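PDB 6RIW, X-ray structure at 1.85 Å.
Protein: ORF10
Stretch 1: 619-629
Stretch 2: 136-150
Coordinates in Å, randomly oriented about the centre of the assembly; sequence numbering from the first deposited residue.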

# COMPACT_ATOMS: atom_id res chain seq x y z
N GLU A 619 6.54 33.31 13.78
CA GLU A 619 7.40 32.72 14.80
C GLU A 619 6.62 31.81 15.74
O GLU A 619 7.08 30.73 16.08
CB GLU A 619 8.09 33.82 15.60
CG GLU A 619 8.92 33.30 16.75
CD GLU A 619 10.24 32.70 16.28
OE1 GLU A 619 10.56 32.82 15.07
OE2 GLU A 619 10.97 32.13 17.13
N LEU A 620 5.45 32.25 16.20
CA LEU A 620 4.62 31.40 17.04
C LEU A 620 4.22 30.12 16.30
O LEU A 620 4.26 29.02 16.87
CB LEU A 620 3.37 32.16 17.48
CG LEU A 620 2.39 31.40 18.37
CD1 LEU A 620 3.03 31.06 19.70
CD2 LEU A 620 1.16 32.25 18.58
N THR A 621 3.81 30.26 15.04
CA THR A 621 3.43 29.11 14.23
C THR A 621 4.61 28.15 14.06
O THR A 621 4.46 26.94 14.20
CB THR A 621 2.90 29.57 12.87
OG1 THR A 621 1.78 30.46 13.08
CG2 THR A 621 2.41 28.38 12.07
N ASN A 622 5.81 28.69 13.82
CA ASN A 622 6.98 27.84 13.63
C ASN A 622 7.34 27.06 14.89
O ASN A 622 7.78 25.91 14.81
CB ASN A 622 8.16 28.69 13.18
CG ASN A 622 8.07 29.08 11.72
OD1 ASN A 622 7.34 28.45 10.95
ND2 ASN A 622 8.80 30.13 11.34
N ILE A 623 7.16 27.67 16.06
CA ILE A 623 7.45 26.98 17.31
C ILE A 623 6.52 25.79 17.49
O ILE A 623 6.95 24.69 17.85
CB ILE A 623 7.34 27.95 18.51
CG1 ILE A 623 8.41 29.04 18.45
CG2 ILE A 623 7.44 27.18 19.84
CD1 ILE A 623 8.09 30.17 19.41
N ALA A 624 5.22 26.01 17.26
CA ALA A 624 4.24 24.92 17.37
C ALA A 624 4.51 23.84 16.33
O ALA A 624 4.46 22.64 16.65
CB ALA A 624 2.82 25.48 17.20
N LYS A 625 4.78 24.23 15.08
CA LYS A 625 5.05 23.26 14.01
C LYS A 625 6.23 22.36 14.36
O LYS A 625 6.18 21.13 14.19
CB LYS A 625 5.33 23.99 12.70
CG LYS A 625 4.08 24.55 12.00
CD LYS A 625 4.53 25.22 10.71
CE LYS A 625 3.34 25.52 9.79
NZ LYS A 625 3.78 26.43 8.68
N ASP A 626 7.33 22.97 14.82
CA ASP A 626 8.53 22.19 15.12
C ASP A 626 8.30 21.22 16.28
O ASP A 626 8.99 20.20 16.36
CB ASP A 626 9.69 23.13 15.43
CG ASP A 626 10.22 23.83 14.20
OD1 ASP A 626 9.80 23.46 13.07
OD2 ASP A 626 11.05 24.75 14.34
N GLY A 627 7.33 21.51 17.14
CA GLY A 627 6.98 20.56 18.17
C GLY A 627 6.36 19.29 17.61
O GLY A 627 6.56 18.20 18.17
N VAL A 628 5.62 19.40 16.51
CA VAL A 628 4.86 18.26 16.00
C VAL A 628 5.71 17.38 15.09
O VAL A 628 5.67 16.14 15.18
CB VAL A 628 3.60 18.76 15.27
CG1 VAL A 628 2.89 17.57 14.60
CG2 VAL A 628 2.68 19.45 16.25
N ALA A 629 6.45 17.98 14.16
CA ALA A 629 7.19 17.20 13.16
C ALA A 629 8.16 18.13 12.47
O ALA A 629 7.98 19.35 12.48
CB ALA A 629 6.24 16.58 12.12
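Stretch 2 136-150: LYHQVVDNALKAVLH

Stretch 2 lies on stretch 1 as one helix packed obliquely against another, in a small, wholly apolar contact that no hydrogen bond or salt bridge crosses. Residues 136-148 are helical, continuing a helix that begins earlier in the chain, just as residues 619-628 do in stretch 1. The N-to-C directions of the two helices make an angle of 135°, so the second runs broadly against the first but well short of antiparallel, and the axes approach to 10.6 Å. Touching residues are at least 471 positions apart in sequence, which makes this a tertiary contact between distant parts of one chain. It buries 294 Å² over both sides.

Because the directions are broadly opposed, the pairs run in reverse order. Leu620, early in stretch 1, meets the late residues Leu145 and Leu149; Ala624 meets Val141; and Val628, at the end of its helix, meets Val141 and Tyr137. Each series advances by four residues, roughly one helical turn, and so keeps returning to the same face: 620, 624 and 628 on one side, 137, 141, 145 and 149 on the other. All of these residues direct their CA-to-CB bonds toward the partner stretch.

The backbones come nearest at the middle of this pattern, where the CA atoms of Ala624 and Val141 are 6.6 Å apart. Alanine suits such a place because its single methyl adds little bulk between the helices, and Ala624 CB rests 4.1 Å from Val141 CG1. The closest side-chain contact is made by two valines, with Val628 CG2 3.5 Å from Val141 CG2. Their branching at CB keeps both methyls close to the backbone. The other methyl of Val628 faces the base of the tyrosine side chain, Val628 CG1 lying 4.4 Å from Tyr137 CB. The end of Tyr137 leads away from stretch 1, and its OH is hydrogen-bonded elsewhere in the structure, so the side chain offers carbon here while its polar group is satisfied at a distance.

At the other end, the longer leucines carry the contact. Leu620 CD1 lies 3.9 Å from Leu145 CD2 and 4.0 Å from Leu149 CD1, so one methyl touches two residues a helical turn apart. Leu620 adopts chi1 t and chi2 p, whereas Leu145 and Leu149 both adopt chi1 m and chi2 t. Their flexible, branched ends allow apolar contact to be made beyond the reach of an alanine.

Several polar side chains of stretch 2 are occupied out of reach of stretch 1. Lys146 NZ forms a salt bridge with Asp142 OD1 at 2.8 Å, and Asn143 ND2 donates a hydrogen bond to Gln139 OE1 at 3.0 Å. Both link residues four apart, the spacing that brings side chains together on successive turns. In stretch 1, the CA-to-CB bonds of Thr621 and Lys625 are directed away from stretch 2, leaving the interface to hydrocarbon.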

# COMPACT_ATOMS: atom_id res chain seq x y z
N LEU A 136 -5.07 14.00 18.39
CA LEU A 136 -3.97 13.63 19.28
C LEU A 136 -2.93 14.74 19.34
O LEU A 136 -2.60 15.25 20.42
CB LEU A 136 -3.30 12.34 18.80
CG LEU A 136 -4.13 11.05 18.80
CD1 LEU A 136 -3.44 9.97 17.94
CD2 LEU A 136 -4.30 10.59 20.24
N TYR A 137 -2.37 15.11 18.19
CA TYR A 137 -1.29 16.09 18.18
C TYR A 137 -1.79 17.46 18.58
O TYR A 137 -1.08 18.22 19.26
CB TYR A 137 -0.64 16.18 16.80
CG TYR A 137 -0.66 14.88 16.04
CD1 TYR A 137 -0.10 13.72 16.61
CD2 TYR A 137 -1.22 14.80 14.75
CE1 TYR A 137 -0.14 12.51 15.94
CE2 TYR A 137 -1.24 13.61 14.05
CZ TYR A 137 -0.69 12.47 14.65
OH TYR A 137 -0.72 11.27 13.98
N HIS A 138 -2.99 17.82 18.13
CA HIS A 138 -3.43 19.20 18.28
C HIS A 138 -3.96 19.48 19.68
O HIS A 138 -3.84 20.61 20.16
CB HIS A 138 -4.45 19.53 17.18
CG HIS A 138 -3.84 19.52 15.81
ND1 HIS A 138 -4.55 19.26 14.65
CD2 HIS A 138 -2.55 19.71 15.42
CE1 HIS A 138 -3.73 19.32 13.61
NE2 HIS A 138 -2.51 19.58 14.06
N GLN A 139 -4.46 18.47 20.39
CA GLN A 139 -4.75 18.69 21.81
C GLN A 139 -3.46 19.00 22.56
O GLN A 139 -3.44 19.87 23.44
CB GLN A 139 -5.44 17.47 22.43
CG GLN A 139 -5.84 17.69 23.93
CD GLN A 139 -6.99 18.69 24.09
OE1 GLN A 139 -7.05 19.46 25.06
NE2 GLN A 139 -7.90 18.68 23.13
N VAL A 140 -2.38 18.28 22.25
CA VAL A 140 -1.12 18.52 22.94
C VAL A 140 -0.59 19.91 22.59
O VAL A 140 -0.16 20.65 23.48
CB VAL A 140 -0.10 17.42 22.63
CG1 VAL A 140 1.23 17.71 23.36
CG2 VAL A 140 -0.63 16.06 23.05
N VAL A 141 -0.65 20.30 21.31
CA VAL A 141 -0.25 21.65 20.92
C VAL A 141 -1.10 22.69 21.64
O VAL A 141 -0.58 23.66 22.20
CB VAL A 141 -0.33 21.85 19.39
CG1 VAL A 141 -0.12 23.35 19.02
CG2 VAL A 141 0.71 21.00 18.66
N ASP A 142 -2.42 22.49 21.64
CA ASP A 142 -3.32 23.40 22.34
C ASP A 142 -2.91 23.59 23.79
O ASP A 142 -2.81 24.73 24.29
CB ASP A 142 -4.76 22.89 22.28
CG ASP A 142 -5.71 23.69 23.18
OD1 ASP A 142 -5.76 23.42 24.40
OD2 ASP A 142 -6.42 24.58 22.65
N ASN A 143 -2.70 22.49 24.52
CA ASN A 143 -2.42 22.60 25.94
C ASN A 143 -1.06 23.24 26.20
O ASN A 143 -0.90 23.97 27.19
CB ASN A 143 -2.48 21.24 26.62
CG ASN A 143 -3.86 20.60 26.55
OD1 ASN A 143 -4.03 19.47 26.98
ND2 ASN A 143 -4.84 21.32 25.98
N ALA A 144 -0.07 22.97 25.34
CA ALA A 144 1.23 23.63 25.48
C ALA A 144 1.10 25.14 25.30
O ALA A 144 1.71 25.92 26.04
CB ALA A 144 2.23 23.07 24.47
N LEU A 145 0.33 25.57 24.30
CA LEU A 145 0.14 27.00 24.06
C LEU A 145 -0.66 27.67 25.18
O LEU A 145 -0.41 28.85 25.48
CB LEU A 145 -0.52 27.23 22.70
CG LEU A 145 0.42 26.95 21.51
CD1 LEU A 145 -0.28 27.01 20.14
CD2 LEU A 145 1.65 27.85 21.52
N LYS A 146 -1.61 26.97 25.80
CA LYS A 146 -2.23 27.49 27.02
C LYS A 146 -1.18 27.77 28.09
O LYS A 146 -1.22 28.82 28.76
CB LYS A 146 -3.27 26.51 27.56
CG LYS A 146 -4.57 26.38 26.77
CD LYS A 146 -5.49 25.42 27.50
CE LYS A 146 -6.96 25.65 27.15
NZ LYS A 146 -7.26 25.34 25.71
N ALA A 147 -0.23 26.85 28.27
CA ALA A 147 0.79 27.03 29.30
C ALA A 147 1.73 28.18 28.97
O ALA A 147 2.23 28.85 29.88
CB ALA A 147 1.60 25.73 29.48
N VAL A 148 1.96 28.44 27.68
CA VAL A 148 2.91 29.48 27.28
C VAL A 148 2.24 30.85 27.23
O VAL A 148 2.80 31.84 27.72
CB VAL A 148 3.53 29.11 25.92
CG1 VAL A 148 4.32 30.27 25.36
CG2 VAL A 148 4.45 27.89 26.07
N LEU A 149 1.04 30.93 26.65
CA LEU A 149 0.44 32.20 26.24
C LEU A 149 -0.65 32.69 27.19
O LEU A 149 -0.64 33.87 27.58
CB LEU A 149 -0.15 32.06 24.83
CG LEU A 149 0.83 31.67 23.73
CD1 LEU A 149 0.08 31.38 22.42
CD2 LEU A 149 1.86 32.76 23.53
N HIS A 150 -1.57 31.83 27.56
CA HIS A 150 -2.81 32.25 28.19
C HIS A 150 -3.63 31.01 28.50
O HIS A 150 -3.82 30.16 27.61
CB HIS A 150 -3.57 33.21 27.26
CG HIS A 150 -4.63 34.01 27.94
ND1 HIS A 150 -5.72 33.42 28.57
CD2 HIS A 150 -4.79 35.35 28.08
CE1 HIS A 150 -6.49 34.37 29.07
NE2 HIS A 150 -5.94 35.54 28.80